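Local atomic coordinates of glycoside hydrolase (PDB entry 6ORH), a protein that probably hydrolyses alpha-L-fucosidic linkages, acting in the pneumococcal breakdown of host-derived carbohydrate antigens as a member of glycoside hydrolase family 29. Residues A[14-19]-A[413-418]; A[222-227]-A[435-440]; A[280-285]-A[317-322]; A[381-384]-A[388-391]. The protein carries 2 engineered substitutions. All blocks are in the same frame, centred on the assembly; numbering follows the deposited sequence.

Interaction 1 (A[14-19]-A[413-418]); sequences TQLAYL and VGYKRL. With EDO (1,2-ethanediol), chain L; EDO (1,2-ethanediol), chain E.
Leu19 of helix 13-21 comes closest to the loop ahead of strand 417-426 at Tyr415, where the two CA atoms are 6.8 Å apart, and no direct hydrogen bond links the two segments. Side chains carry the contact instead. Tyr415 swings its ring out from the loop with CG opposite its own backbone N (chi1 -170°), and the tyrosine and leucine side chains run antiparallel alongside one another. Leu19 lays its CB over one face of the ring: CB is 3.8 Å from the ring centroid and only 18° off the normal, a CH-pi contact displaced toward the rim beside CD1. Leu16, one helical turn earlier, approaches differently. Its CD2 methyl arrives at the edge of the same ring, near the ring plane, 4.1 Å from Tyr415 CE1. The phenol end is tied down through solvent, since a single water lies 2.8 Å from Tyr415 OH and also donates to Leu16 O at 2.8 Å. One aromatic ring thus meets the helix three ways: by a face, by an edge and through its hydroxyl. A 1,2-ethanediol molecule, probably from the crystallisation liquor, lies alongside and gives its O1 proton to Leu19 O at 2.7 Å. Lys416 turns its amino group to Glu22 and Tyr323, adding polar ties away from the apolar patch. Such packing is that of a domain interface: the helix leading into the first strand of the TIM-barrel catalytic domain meets a loop of the C-terminal F5/8 type C, galactose-binding-like beta-sandwich.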
loop_
_atom_site.group_PDB
_atom_site.type_symbol
_atom_site.label_atom_id
_atom_site.label_comp_id
_atom_site.label_asym_id
_atom_site.label_seq_id
_atom_site.Cartn_x
_atom_site.Cartn_y
_atom_site.Cartn_z
ATOM N N THR A 14 18.380 -21.886 -6.267
ATOM C CA THR A 14 18.824 -20.611 -6.808
ATOM C C THR A 14 17.816 -19.515 -6.466
ATOM O O THR A 14 18.206 -18.371 -6.217
ATOM C CB THR A 14 19.140 -20.604 -8.311
ATOM O OG1 THR A 14 18.039 -21.109 -9.091
ATOM C CG2 THR A 14 20.410 -21.348 -8.659
ATOM N N GLN A 15 16.526 -19.866 -6.451
ATOM C CA GLN A 15 15.519 -18.872 -6.079
ATOM C C GLN A 15 15.684 -18.498 -4.601
ATOM O O GLN A 15 15.624 -17.323 -4.256
ATOM C CB GLN A 15 14.084 -19.349 -6.352
ATOM C CG GLN A 15 13.684 -19.299 -7.834
ATOM C CD GLN A 15 12.374 -20.003 -8.115
ATOM O OE1 GLN A 15 12.121 -21.127 -7.667
ATOM N NE2 GLN A 15 11.515 -19.364 -8.911
ATOM N N LEU A 16 15.860 -19.498 -3.727
ATOM C CA LEU A 16 16.028 -19.234 -2.310
ATOM C C LEU A 16 17.284 -18.402 -2.098
ATOM O O LEU A 16 17.291 -17.543 -1.218
ATOM C CB LEU A 16 16.121 -20.558 -1.548
ATOM C CG LEU A 16 14.785 -21.223 -1.269
ATOM C CD1 LEU A 16 14.987 -22.622 -0.687
ATOM C CD2 LEU A 16 13.932 -20.364 -0.353
ATOM N N ALA A 17 18.316 -18.660 -2.903
ATOM C CA ALA A 17 19.568 -17.953 -2.695
ATOM C C ALA A 17 19.372 -16.462 -2.999
ATOM O O ALA A 17 19.861 -15.563 -2.288
ATOM C CB ALA A 17 20.662 -18.617 -3.513
ATOM N N TYR A 18 18.652 -16.181 -4.092
ATOM C CA TYR A 18 18.408 -14.790 -4.438
ATOM C C TYR A 18 17.566 -14.101 -3.358
ATOM O O TYR A 18 17.849 -12.941 -3.008
ATOM C CB TYR A 18 17.704 -14.723 -5.801
ATOM C CG TYR A 18 17.525 -13.358 -6.424
ATOM C CD1 TYR A 18 18.259 -12.238 -6.018
ATOM C CD2 TYR A 18 16.639 -13.201 -7.493
ATOM C CE1 TYR A 18 18.087 -11.008 -6.632
ATOM C CE2 TYR A 18 16.488 -11.985 -8.133
ATOM C CZ TYR A 18 17.228 -10.888 -7.716
ATOM O OH TYR A 18 17.086 -9.714 -8.385
ATOM N N LEU A 19 16.512 -14.788 -2.855
ATOM C CA LEU A 19 15.674 -14.196 -1.824
ATOM C C LEU A 19 16.526 -13.843 -0.602
ATOM O O LEU A 19 16.324 -12.799 0.012
ATOM C CB LEU A 19 14.537 -15.171 -1.470
ATOM C CG LEU A 19 13.486 -15.241 -2.591
ATOM C CD1 LEU A 19 12.573 -16.442 -2.362
ATOM C CD2 LEU A 19 12.668 -13.963 -2.583
ATOM N N VAL A 413 3.413 -13.194 4.247
ATOM C CA VAL A 413 4.702 -13.070 4.905
ATOM C C VAL A 413 5.775 -13.360 3.854
ATOM O O VAL A 413 6.547 -12.466 3.497
ATOM C CB VAL A 413 4.753 -14.010 6.131
ATOM C CG1 VAL A 413 6.173 -14.064 6.714
ATOM C CG2 VAL A 413 3.793 -13.533 7.235
ATOM N N GLY A 414 5.843 -14.603 3.366
ATOM C CA GLY A 414 6.833 -14.962 2.359
ATOM C C GLY A 414 8.217 -15.210 2.977
ATOM O O GLY A 414 8.330 -15.558 4.163
ATOM N N TYR A 415 9.271 -14.980 2.183
ATOM C CA TYR A 415 10.622 -15.215 2.658
ATOM C C TYR A 415 10.929 -14.320 3.864
ATOM O O TYR A 415 11.604 -14.720 4.824
ATOM C CB TYR A 415 11.623 -14.886 1.547
ATOM C CG TYR A 415 13.014 -15.339 1.903
ATOM C CD1 TYR A 415 13.398 -16.649 1.665
ATOM C CD2 TYR A 415 13.902 -14.450 2.486
ATOM C CE1 TYR A 415 14.664 -17.087 2.031
ATOM C CE2 TYR A 415 15.171 -14.869 2.860
ATOM C CZ TYR A 415 15.529 -16.195 2.637
ATOM O OH TYR A 415 16.786 -16.656 2.922
ATOM N N LYS A 416 10.465 -13.075 3.770
ATOM C CA LYS A 416 10.732 -12.088 4.799
ATOM C C LYS A 416 9.743 -10.950 4.632
ATOM O O LYS A 416 9.595 -10.404 3.542
ATOM C CB LYS A 416 12.148 -11.539 4.601
ATOM C CG LYS A 416 12.504 -10.306 5.426
ATOM C CD LYS A 416 14.007 -10.019 5.286
ATOM C CE LYS A 416 14.431 -8.687 5.869
ATOM N NZ LYS A 416 15.907 -8.521 5.755
ATOM N N ARG A 417 9.082 -10.572 5.738
ATOM C CA ARG A 417 8.139 -9.468 5.724
ATOM C C ARG A 417 8.561 -8.503 6.828
ATOM O O ARG A 417 8.717 -8.918 7.983
ATOM C CB ARG A 417 6.721 -9.994 6.036
ATOM C CG ARG A 417 5.623 -8.940 6.101
ATOM C CD ARG A 417 5.365 -8.337 4.720
ATOM N NE ARG A 417 4.543 -7.129 4.738
ATOM C CZ ARG A 417 3.254 -7.079 4.444
ATOM N NH1 ARG A 417 2.536 -8.188 4.232
ATOM N NH2 ARG A 417 2.664 -5.891 4.417
ATOM N N LEU A 418 8.774 -7.251 6.442
ATOM C CA LEU A 418 8.960 -6.174 7.408
ATOM C C LEU A 418 7.627 -5.455 7.475
ATOM O O LEU A 418 6.953 -5.251 6.453
ATOM C CB LEU A 418 10.088 -5.240 6.955
ATOM C CG LEU A 418 11.444 -5.920 6.822
ATOM C CD1 LEU A 418 12.468 -4.961 6.187
ATOM C CD2 LEU A 418 11.943 -6.407 8.179
HETATM C C1 EDO L . 13.697 -11.193 -0.544
HETATM O O1 EDO L . 14.865 -10.908 -1.235
HETATM C C2 EDO L . 13.763 -10.246 0.571
HETATM O O2 EDO L . 12.669 -10.266 1.335
HETATM C C1 EDO E . 11.534 -23.885 -9.765
HETATM O O1 EDO E . 10.928 -23.684 -8.495
HETATM C C2 EDO E . 11.972 -22.629 -10.430
HETATM O O2 EDO E . 12.962 -22.799 -11.428
HETATM O O HOH W 1 18.113 -18.427 1.268
#

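Interaction 2 (A[222-227]-A[435-440]); sequences PLWQKV and ESQALP
Gln437 reaches across to Trp224 and Lys226 from the turn after strand 428-436, bridging backbones whose nearest CA atoms, those of Trp224 and Gln437, are 11.5 Å apart. The tight part lies at the end of its extended side chain. The amide rests over one face of the indole, displaced toward the six-membered rim, with Gln437 NE2 3.7 Å from Trp224 CH2 and the two planes only 22° apart. Lys226, which like Trp224 runs counter to Gln437, donates NZ to Gln437 OE1 at 3.0 Å, tilted 22° from the carbonyl plane. Other hands hold the same amide: His7 NE2 also bonds OE1, while Pro246 O accepts from both Gln437 NE2 and Lys226 NZ. The amide of Gln437 and the buried amine of Lys226 thus all have partners. Toward solvent the contact is looser. Gln437 is itself partly exposed, and exposed Glu435 points its CB toward the 222-227 segment without touching it, packing on Glu237 of the second subunit. Trp224 also touches Ala392 of strand 391-400, and the short strand 226-227 pairs antiparallel with strand 250-259, which sets the contact between the barrel sheet and one sheet of the C-terminal sandwich.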
loop_
_atom_site.group_PDB
_atom_site.type_symbol
_atom_site.label_atom_id
_atom_site.label_comp_id
_atom_site.label_asym_id
_atom_site.label_seq_id
_atom_site.Cartn_x
_atom_site.Cartn_y
_atom_site.Cartn_z
ATOM N N PRO A 222 -1.387 -8.686 -1.030
ATOM C CA PRO A 222 -0.453 -9.799 -0.855
ATOM C C PRO A 222 0.618 -9.852 -1.944
ATOM O O PRO A 222 0.419 -9.314 -3.031
ATOM C CB PRO A 222 -1.341 -11.048 -1.047
ATOM C CG PRO A 222 -2.503 -10.558 -1.911
ATOM C CD PRO A 222 -2.725 -9.150 -1.445
ATOM N N LEU A 223 1.755 -10.489 -1.613
ATOM C CA LEU A 223 2.690 -10.939 -2.643
ATOM C C LEU A 223 2.867 -12.444 -2.516
ATOM O O LEU A 223 3.614 -12.920 -1.646
ATOM C CB LEU A 223 4.050 -10.215 -2.582
ATOM C CG LEU A 223 5.079 -10.769 -3.597
ATOM C CD1 LEU A 223 4.617 -10.560 -5.044
ATOM C CD2 LEU A 223 6.495 -10.205 -3.378
ATOM N N TRP A 224 2.176 -13.185 -3.396
ATOM C CA TRP A 224 2.430 -14.608 -3.580
ATOM C C TRP A 224 3.566 -14.770 -4.587
ATOM O O TRP A 224 3.491 -14.233 -5.711
ATOM C CB TRP A 224 1.146 -15.297 -4.084
ATOM C CG TRP A 224 0.020 -15.175 -3.104
ATOM C CD1 TRP A 224 -1.044 -14.307 -3.095
ATOM C CD2 TRP A 224 -0.129 -16.012 -1.943
ATOM N NE1 TRP A 224 -1.852 -14.540 -1.997
ATOM C CE2 TRP A 224 -1.306 -15.589 -1.290
ATOM C CE3 TRP A 224 0.656 -17.053 -1.403
ATOM C CZ2 TRP A 224 -1.723 -16.165 -0.086
ATOM C CZ3 TRP A 224 0.212 -17.664 -0.239
ATOM C CH2 TRP A 224 -0.964 -17.222 0.386
ATOM N N GLN A 225 4.642 -15.448 -4.171
ATOM C CA GLN A 225 5.775 -15.673 -5.068
ATOM C C GLN A 225 5.512 -16.934 -5.888
ATOM O O GLN A 225 6.249 -17.919 -5.804
ATOM C CB GLN A 225 7.078 -15.775 -4.255
ATOM C CG GLN A 225 7.448 -14.465 -3.577
ATOM C CD GLN A 225 8.024 -13.431 -4.517
ATOM O OE1 GLN A 225 7.490 -13.131 -5.589
ATOM N NE2 GLN A 225 9.154 -12.845 -4.124
ATOM N N LYS A 226 4.432 -16.889 -6.667
ATOM C CA LYS A 226 3.994 -18.033 -7.475
ATOM C C LYS A 226 2.968 -17.503 -8.478
ATOM O O LYS A 226 2.232 -16.557 -8.166
ATOM C CB LYS A 226 3.401 -19.169 -6.603
ATOM C CG LYS A 226 2.288 -18.789 -5.631
ATOM C CD LYS A 226 1.744 -20.041 -4.910
ATOM C CE LYS A 226 0.667 -19.719 -3.888
ATOM N NZ LYS A 226 0.115 -20.965 -3.258
ATOM N N VAL A 227 2.909 -18.152 -9.653
ATOM C CA VAL A 227 1.978 -17.787 -10.723
ATOM C C VAL A 227 1.678 -19.045 -11.523
ATOM O O VAL A 227 2.349 -20.041 -11.374
ATOM C CB VAL A 227 2.599 -16.737 -11.671
ATOM C CG1 VAL A 227 2.735 -15.349 -11.030
ATOM C CG2 VAL A 227 3.903 -17.203 -12.303
ATOM N N GLU A 435 -5.350 -16.270 8.520
ATOM C CA GLU A 435 -5.663 -17.069 7.340
ATOM C C GLU A 435 -4.383 -17.687 6.776
ATOM O O GLU A 435 -3.351 -17.022 6.726
ATOM C CB GLU A 435 -6.345 -16.197 6.271
ATOM C CG GLU A 435 -6.915 -17.061 5.169
ATOM C CD GLU A 435 -7.551 -16.281 4.040
ATOM O OE1 GLU A 435 -8.420 -15.440 4.347
ATOM O OE2 GLU A 435 -7.242 -16.590 2.849
ATOM N N SER A 436 -4.428 -18.971 6.381
ATOM C CA SER A 436 -3.261 -19.660 5.874
ATOM C C SER A 436 -3.710 -20.824 5.004
ATOM O O SER A 436 -4.701 -21.497 5.333
ATOM C CB SER A 436 -2.356 -20.095 7.026
ATOM O OG SER A 436 -1.132 -20.621 6.570
ATOM N N GLN A 437 -2.992 -21.050 3.901
ATOM C CA GLN A 437 -3.362 -22.121 2.977
ATOM C C GLN A 437 -3.055 -23.504 3.535
ATOM O O GLN A 437 -3.619 -24.487 3.039
ATOM C CB GLN A 437 -2.660 -21.966 1.632
ATOM C CG GLN A 437 -2.936 -20.609 0.978
ATOM C CD GLN A 437 -2.506 -20.613 -0.475
ATOM O OE1 GLN A 437 -1.679 -21.408 -0.919
ATOM N NE2 GLN A 437 -3.134 -19.743 -1.264
ATOM N N ALA A 438 -2.155 -23.564 4.533
ATOM C CA ALA A 438 -1.758 -24.817 5.158
ATOM C C ALA A 438 -1.242 -24.478 6.550
ATOM O O ALA A 438 -1.171 -23.301 6.907
ATOM C CB ALA A 438 -0.692 -25.517 4.352
ATOM N N LEU A 439 -0.914 -25.507 7.346
ATOM C CA LEU A 439 -0.512 -25.180 8.704
ATOM C C LEU A 439 0.693 -24.241 8.660
ATOM O O LEU A 439 1.630 -24.476 7.904
ATOM C CB LEU A 439 -0.271 -26.455 9.527
ATOM C CG LEU A 439 1.026 -27.221 9.292
ATOM C CD1 LEU A 439 2.155 -26.657 10.144
ATOM C CD2 LEU A 439 0.846 -28.705 9.603
ATOM N N PRO A 440 0.681 -23.122 9.423
ATOM C CA PRO A 440 1.741 -22.124 9.284
ATOM C C PRO A 440 3.053 -22.547 9.930
ATOM O O PRO A 440 3.025 -23.220 10.968
ATOM C CB PRO A 440 1.189 -20.854 9.938
ATOM C CG PRO A 440 0.035 -21.323 10.826
ATOM C CD PRO A 440 -0.428 -22.656 10.270
#

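Interaction 3 (A[280-285]-A[317-322]); sequences EIYFHS and TYRNEL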
loop_
_atom_site.group_PDB
_atom_site.type_symbol
_atom_site.label_atom_id
_atom_site.label_comp_id
_atom_site.label_asym_id
_atom_site.label_seq_id
_atom_site.Cartn_x
_atom_site.Cartn_y
_atom_site.Cartn_z
ATOM N N GLU A 280 11.547 3.925 1.419
ATOM C CA GLU A 280 10.186 3.497 1.102
ATOM C C GLU A 280 10.213 2.320 0.130
ATOM O O GLU A 280 9.517 1.319 0.358
ATOM C CB GLU A 280 9.303 4.632 0.577
ATOM C CG GLU A 280 9.048 5.684 1.662
ATOM C CD GLU A 280 8.488 5.118 2.947
ATOM O OE1 GLU A 280 9.159 5.222 3.984
ATOM O OE2 GLU A 280 7.373 4.538 2.901
ATOM N N ILE A 281 11.037 2.448 -0.929
ATOM C CA ILE A 281 11.204 1.354 -1.881
ATOM C C ILE A 281 11.631 0.081 -1.144
ATOM O O ILE A 281 11.112 -1.010 -1.414
ATOM C CB ILE A 281 12.180 1.787 -2.998
ATOM C CG1 ILE A 281 11.498 2.813 -3.914
ATOM C CG2 ILE A 281 12.679 0.564 -3.774
ATOM C CD1 ILE A 281 12.435 3.611 -4.811
ATOM N N TYR A 282 12.621 0.201 -0.244
ATOM C CA TYR A 282 13.160 -0.956 0.447
ATOM C C TYR A 282 12.053 -1.681 1.216
ATOM O O TYR A 282 11.910 -2.906 1.106
ATOM C CB TYR A 282 14.296 -0.502 1.373
ATOM C CG TYR A 282 14.991 -1.640 2.069
ATOM C CD1 TYR A 282 15.848 -2.486 1.375
ATOM C CD2 TYR A 282 14.782 -1.889 3.417
ATOM C CE1 TYR A 282 16.473 -3.540 2.016
ATOM C CE2 TYR A 282 15.425 -2.919 4.082
ATOM C CZ TYR A 282 16.280 -3.746 3.371
ATOM O OH TYR A 282 16.935 -4.751 4.004
ATOM N N PHE A 283 11.233 -0.921 1.961
ATOM C CA PHE A 283 10.202 -1.583 2.750
ATOM C C PHE A 283 9.122 -2.224 1.877
ATOM O O PHE A 283 8.437 -3.144 2.360
ATOM C CB PHE A 283 9.613 -0.603 3.777
ATOM C CG PHE A 283 10.441 -0.524 5.032
ATOM C CD1 PHE A 283 10.339 -1.497 6.020
ATOM C CD2 PHE A 283 11.325 0.540 5.234
ATOM C CE1 PHE A 283 11.123 -1.446 7.164
ATOM C CE2 PHE A 283 12.094 0.598 6.390
ATOM C CZ PHE A 283 12.004 -0.393 7.355
ATOM N N HIS A 284 8.937 -1.714 0.651
ATOM C CA HIS A 284 7.890 -2.239 -0.231
ATOM C C HIS A 284 8.416 -3.284 -1.214
ATOM O O HIS A 284 7.631 -3.778 -2.042
ATOM C CB HIS A 284 7.173 -1.100 -0.964
ATOM C CG HIS A 284 6.345 -0.267 -0.036
ATOM N ND1 HIS A 284 6.840 0.867 0.578
ATOM C CD2 HIS A 284 5.067 -0.381 0.375
ATOM C CE1 HIS A 284 5.914 1.412 1.340
ATOM N NE2 HIS A 284 4.815 0.663 1.236
ATOM N N SER A 285 9.705 -3.671 -1.083
ATOM C CA SER A 285 10.287 -4.650 -1.986
ATOM C C SER A 285 10.876 -5.762 -1.122
ATOM O O SER A 285 10.224 -6.751 -0.798
ATOM C CB SER A 285 11.290 -3.996 -2.979
ATOM O OG SER A 285 12.301 -3.286 -2.262
ATOM N N THR A 317 24.224 2.455 5.144
ATOM C CA THR A 317 24.322 2.810 6.555
ATOM C C THR A 317 22.951 2.651 7.219
ATOM O O THR A 317 22.849 2.048 8.295
ATOM C CB THR A 317 24.885 4.234 6.699
ATOM O OG1 THR A 317 26.245 4.170 6.256
ATOM C CG2 THR A 317 24.852 4.738 8.128
ATOM N N TYR A 318 21.914 3.160 6.541
ATOM C CA TYR A 318 20.538 3.067 7.032
ATOM C C TYR A 318 20.212 1.611 7.381
ATOM O O TYR A 318 19.686 1.323 8.452
ATOM C CB TYR A 318 19.543 3.629 6.015
ATOM C CG TYR A 318 18.112 3.484 6.467
ATOM C CD1 TYR A 318 17.413 2.314 6.238
ATOM C CD2 TYR A 318 17.495 4.504 7.174
ATOM C CE1 TYR A 318 16.118 2.159 6.708
ATOM C CE2 TYR A 318 16.194 4.376 7.627
ATOM C CZ TYR A 318 15.507 3.200 7.390
ATOM O OH TYR A 318 14.233 3.040 7.865
ATOM N N ARG A 319 20.459 0.690 6.434
ATOM C CA ARG A 319 20.094 -0.701 6.654
ATOM C C ARG A 319 20.921 -1.292 7.785
ATOM O O ARG A 319 20.423 -2.058 8.612
ATOM C CB ARG A 319 20.268 -1.548 5.386
ATOM C CG ARG A 319 19.450 -1.083 4.196
ATOM C CD ARG A 319 19.498 -2.102 3.050
ATOM N NE ARG A 319 20.873 -2.438 2.708
ATOM C CZ ARG A 319 21.628 -1.783 1.840
ATOM N NH1 ARG A 319 21.138 -0.769 1.131
ATOM N NH2 ARG A 319 22.887 -2.192 1.683
ATOM N N ASN A 320 22.216 -0.941 7.810
ATOM C CA ASN A 320 23.086 -1.539 8.806
ATOM C C ASN A 320 22.599 -1.117 10.196
ATOM O O ASN A 320 22.587 -1.932 11.111
ATOM C CB ASN A 320 24.540 -1.156 8.521
ATOM C CG ASN A 320 25.071 -1.801 7.247
ATOM O OD1 ASN A 320 24.417 -2.626 6.595
ATOM N ND2 ASN A 320 26.269 -1.401 6.851
ATOM N N GLU A 321 22.163 0.140 10.315
ATOM C CA GLU A 321 21.660 0.662 11.585
ATOM C C GLU A 321 20.319 0.018 11.944
ATOM O O GLU A 321 20.098 -0.344 13.104
ATOM C CB GLU A 321 21.586 2.185 11.566
ATOM C CG GLU A 321 22.953 2.851 11.468
ATOM C CD GLU A 321 23.917 2.625 12.626
ATOM O OE1 GLU A 321 23.469 2.231 13.727
ATOM O OE2 GLU A 321 25.126 2.850 12.421
ATOM N N LEU A 322 19.424 -0.139 10.954
ATOM C CA LEU A 322 18.115 -0.741 11.210
ATOM C C LEU A 322 18.278 -2.086 11.906
ATOM O O LEU A 322 17.556 -2.417 12.855
ATOM C CB LEU A 322 17.403 -0.943 9.858
ATOM C CG LEU A 322 16.077 -1.711 9.933
ATOM C CD1 LEU A 322 15.012 -0.843 10.606
ATOM C CD2 LEU A 322 15.628 -2.064 8.521
#
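Two outer helices of the TIM-barrel domain meet where Tyr282 and Phe283 of helix 275-284 face Tyr318, Arg319 and Leu322 of helix 306-322. The short segments of the two helices approach to 12.4 Å between axes and cross at -53°, a spacing wide enough for long side chains to fill the interval. Tyr282 takes the aliphatic part of Arg319 over one face of its ring: Arg319 CD is 3.5 Å from Tyr282 CE1 and 30° off the ring normal, a CH-pi contact. With CG beside the backbone N (chi1 -59°) and chi2 extended, CD lies over the ring; the bend at chi3 then turns the guanidinium, whose NH2 bonds Thr66 O. Tyr282 OH has its own partner in Tyr323 OH. In the fold, helix 275-284 makes the crossover from strand 250-259 to the neighbouring parallel strand 292-295, and helix 306-322 follows that last strand, so the contact joins the final two helices of the alternating beta-alpha pattern. Phe283 meets the second helix by its rim. Tyr318 OH lies in the plane of the phenylalanine ring, 3.6 Å from Phe283 CE2, and the two side chains cross at about a right angle. Leu322 reaches in from the opposite direction, its CD2 methyl 4.2 Å from Phe283 CZ. Nearer the end of helix 275-284, polar side chains turn back on their own backbone: His284 ND1 donates to Glu280 O at 2.7 Å, in the plane of the imidazole, and Ser285 OG bonds Ile281 O.

Interaction 4 (A[381-384]-A[388-391]); sequences LRED and GQRI
Glu383 sends its side chain from the end of strand 378-382 into the loop 388-391, and from CG outward each atom meets the loop. From CB the chain is directed toward the loop, with CG set beside the backbone N, and from there it runs extended. CG packs against the Ile391 CD1 methyl at 4.0 Å. CD lies 3.7 Å from Arg390 N, and the carboxylate divides the work between its oxygens. OE2 accepts two backbone hydrogen bonds, from Arg390 N and from Ile391 N, each 2.9 Å from it; the N-H...O angles are 144° and 156°. Both donors come to the syn side, but from opposite faces of the carboxylate plane, each tilted about 30° out of it, which resists rotation of the group. OE1 lies 3.5 Å from Gln389 CG and takes a bond from a water 2.7 Å away, as well as one from Gly414 N. That water also donates to Ile391 O and accepts from Gln389 NE2. The Gln389 side chain crosses that of Glu383 at about a right angle, and its amide finds further partners in Leu223 O and Gln225 N. Next in the chain, Asp384 comes within about 4 Å, side chain to side chain, of Thr443, part of a calcium site known for this protein though no calcium is bound to this chain. Four donors around one buried carboxylate, with Arg390 NE 5.8 Å from Glu383 OE2, would be expected to favour the charged form, and the hydrogen bonds across these segments come from a side chain and not from backbone pairing, in a loop that passes from one sheet of the sandwich to the other.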
loop_
_atom_site.group_PDB
_atom_site.type_symbol
_atom_site.label_atom_id
_atom_site.label_comp_id
_atom_site.label_asym_id
_atom_site.label_seq_id
_atom_site.Cartn_x
_atom_site.Cartn_y
_atom_site.Cartn_z
ATOM N N LEU A 381 8.874 -10.940 10.147
ATOM C CA LEU A 381 8.421 -12.321 10.225
ATOM C C LEU A 381 9.014 -13.045 9.014
ATOM O O LEU A 381 9.138 -12.425 7.945
ATOM C CB LEU A 381 6.887 -12.347 10.112
ATOM C CG LEU A 381 6.084 -11.512 11.118
ATOM C CD1 LEU A 381 4.587 -11.629 10.811
ATOM C CD2 LEU A 381 6.363 -11.953 12.545
ATOM N N ARG A 382 9.318 -14.336 9.140
ATOM C CA ARG A 382 9.767 -15.120 7.982
ATOM C C ARG A 382 9.097 -16.490 7.976
ATOM O O ARG A 382 9.012 -17.185 9.001
ATOM C CB ARG A 382 11.277 -15.385 8.019
ATOM C CG ARG A 382 12.129 -14.126 7.963
ATOM C CD ARG A 382 13.560 -14.505 7.588
ATOM N NE ARG A 382 14.449 -13.358 7.655
ATOM C CZ ARG A 382 15.686 -13.373 7.153
ATOM N NH1 ARG A 382 16.124 -14.468 6.550
ATOM N NH2 ARG A 382 16.462 -12.306 7.245
ATOM N N GLU A 383 8.648 -16.905 6.787
ATOM C CA GLU A 383 8.145 -18.255 6.593
ATOM C C GLU A 383 9.287 -19.209 6.282
ATOM O O GLU A 383 10.429 -18.788 6.140
ATOM C CB GLU A 383 7.108 -18.339 5.463
ATOM C CG GLU A 383 5.760 -17.856 5.912
ATOM C CD GLU A 383 4.697 -17.981 4.839
ATOM O OE1 GLU A 383 4.685 -17.108 3.931
ATOM O OE2 GLU A 383 3.830 -18.868 4.982
ATOM N N ASP A 384 8.984 -20.505 6.210
ATOM C CA ASP A 384 9.988 -21.443 5.746
ATOM C C ASP A 384 9.627 -21.905 4.338
ATOM O O ASP A 384 8.862 -22.847 4.174
ATOM C CB ASP A 384 10.130 -22.649 6.686
ATOM C CG ASP A 384 11.179 -23.662 6.241
ATOM O OD1 ASP A 384 11.830 -23.472 5.176
ATOM O OD2 ASP A 384 11.324 -24.672 6.960
ATOM N N GLY A 388 7.050 -24.310 1.275
ATOM C CA GLY A 388 6.021 -23.598 0.521
ATOM C C GLY A 388 5.427 -22.393 1.261
ATOM O O GLY A 388 5.365 -22.339 2.495
ATOM N N GLN A 389 4.968 -21.400 0.489
ATOM C CA GLN A 389 4.379 -20.194 1.065
ATOM C C GLN A 389 2.927 -20.467 1.465
ATOM O O GLN A 389 2.162 -21.077 0.691
ATOM C CB GLN A 389 4.412 -19.096 -0.013
ATOM C CG GLN A 389 4.005 -17.714 0.504
ATOM C CD GLN A 389 4.141 -16.604 -0.517
ATOM O OE1 GLN A 389 4.557 -16.855 -1.653
ATOM N NE2 GLN A 389 3.813 -15.380 -0.107
ATOM N N ARG A 390 2.511 -19.988 2.650
ATOM C CA ARG A 390 1.224 -20.416 3.200
ATOM C C ARG A 390 0.371 -19.273 3.735
ATOM O O ARG A 390 -0.840 -19.249 3.494
ATOM C CB ARG A 390 1.460 -21.424 4.347
ATOM C CG ARG A 390 2.241 -22.664 3.920
ATOM C CD ARG A 390 2.767 -23.479 5.124
ATOM N NE ARG A 390 3.452 -24.628 4.584
ATOM C CZ ARG A 390 3.244 -25.906 4.922
ATOM N NH1 ARG A 390 2.408 -26.221 5.908
ATOM N NH2 ARG A 390 3.913 -26.851 4.296
ATOM N N ILE A 391 0.976 -18.324 4.474
ATOM C CA ILE A 391 0.190 -17.360 5.237
ATOM C C ILE A 391 -0.480 -16.367 4.296
ATOM O O ILE A 391 0.189 -15.845 3.410
ATOM C CB ILE A 391 1.059 -16.644 6.287
ATOM C CG1 ILE A 391 1.437 -17.659 7.368
ATOM C CG2 ILE A 391 0.308 -15.459 6.888
ATOM C CD1 ILE A 391 2.582 -17.184 8.277
HETATM O O HOH W 2 2.795 -15.645 2.730
HETATM O O HOH W 3 6.341 -21.924 5.379
#

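Interactions 1, 2 and 4 form a connected cluster at the junction of the catalytic barrel and the sandwich. Interaction 4 is the intermediate: its centre lies 9 Å from that of interaction 1 and 7 Å from that of interaction 2. It is tied to interaction 1 by Arg417 N to Leu381 O, 2.9 Å, between neighbouring strands of one sheet, and to interaction 2 by Arg390 NH1 to Leu439 O, 2.8 Å. Interaction 3 touches interaction 1 from the barrel side, with Leu418 CB 3.9 Å from Phe283 CD1. Interactions 2 and 3 lie away from the known sites, whereas interaction 4 borders, through Asp384, the calcium site that includes Thr443, with no calcium bound to this chain.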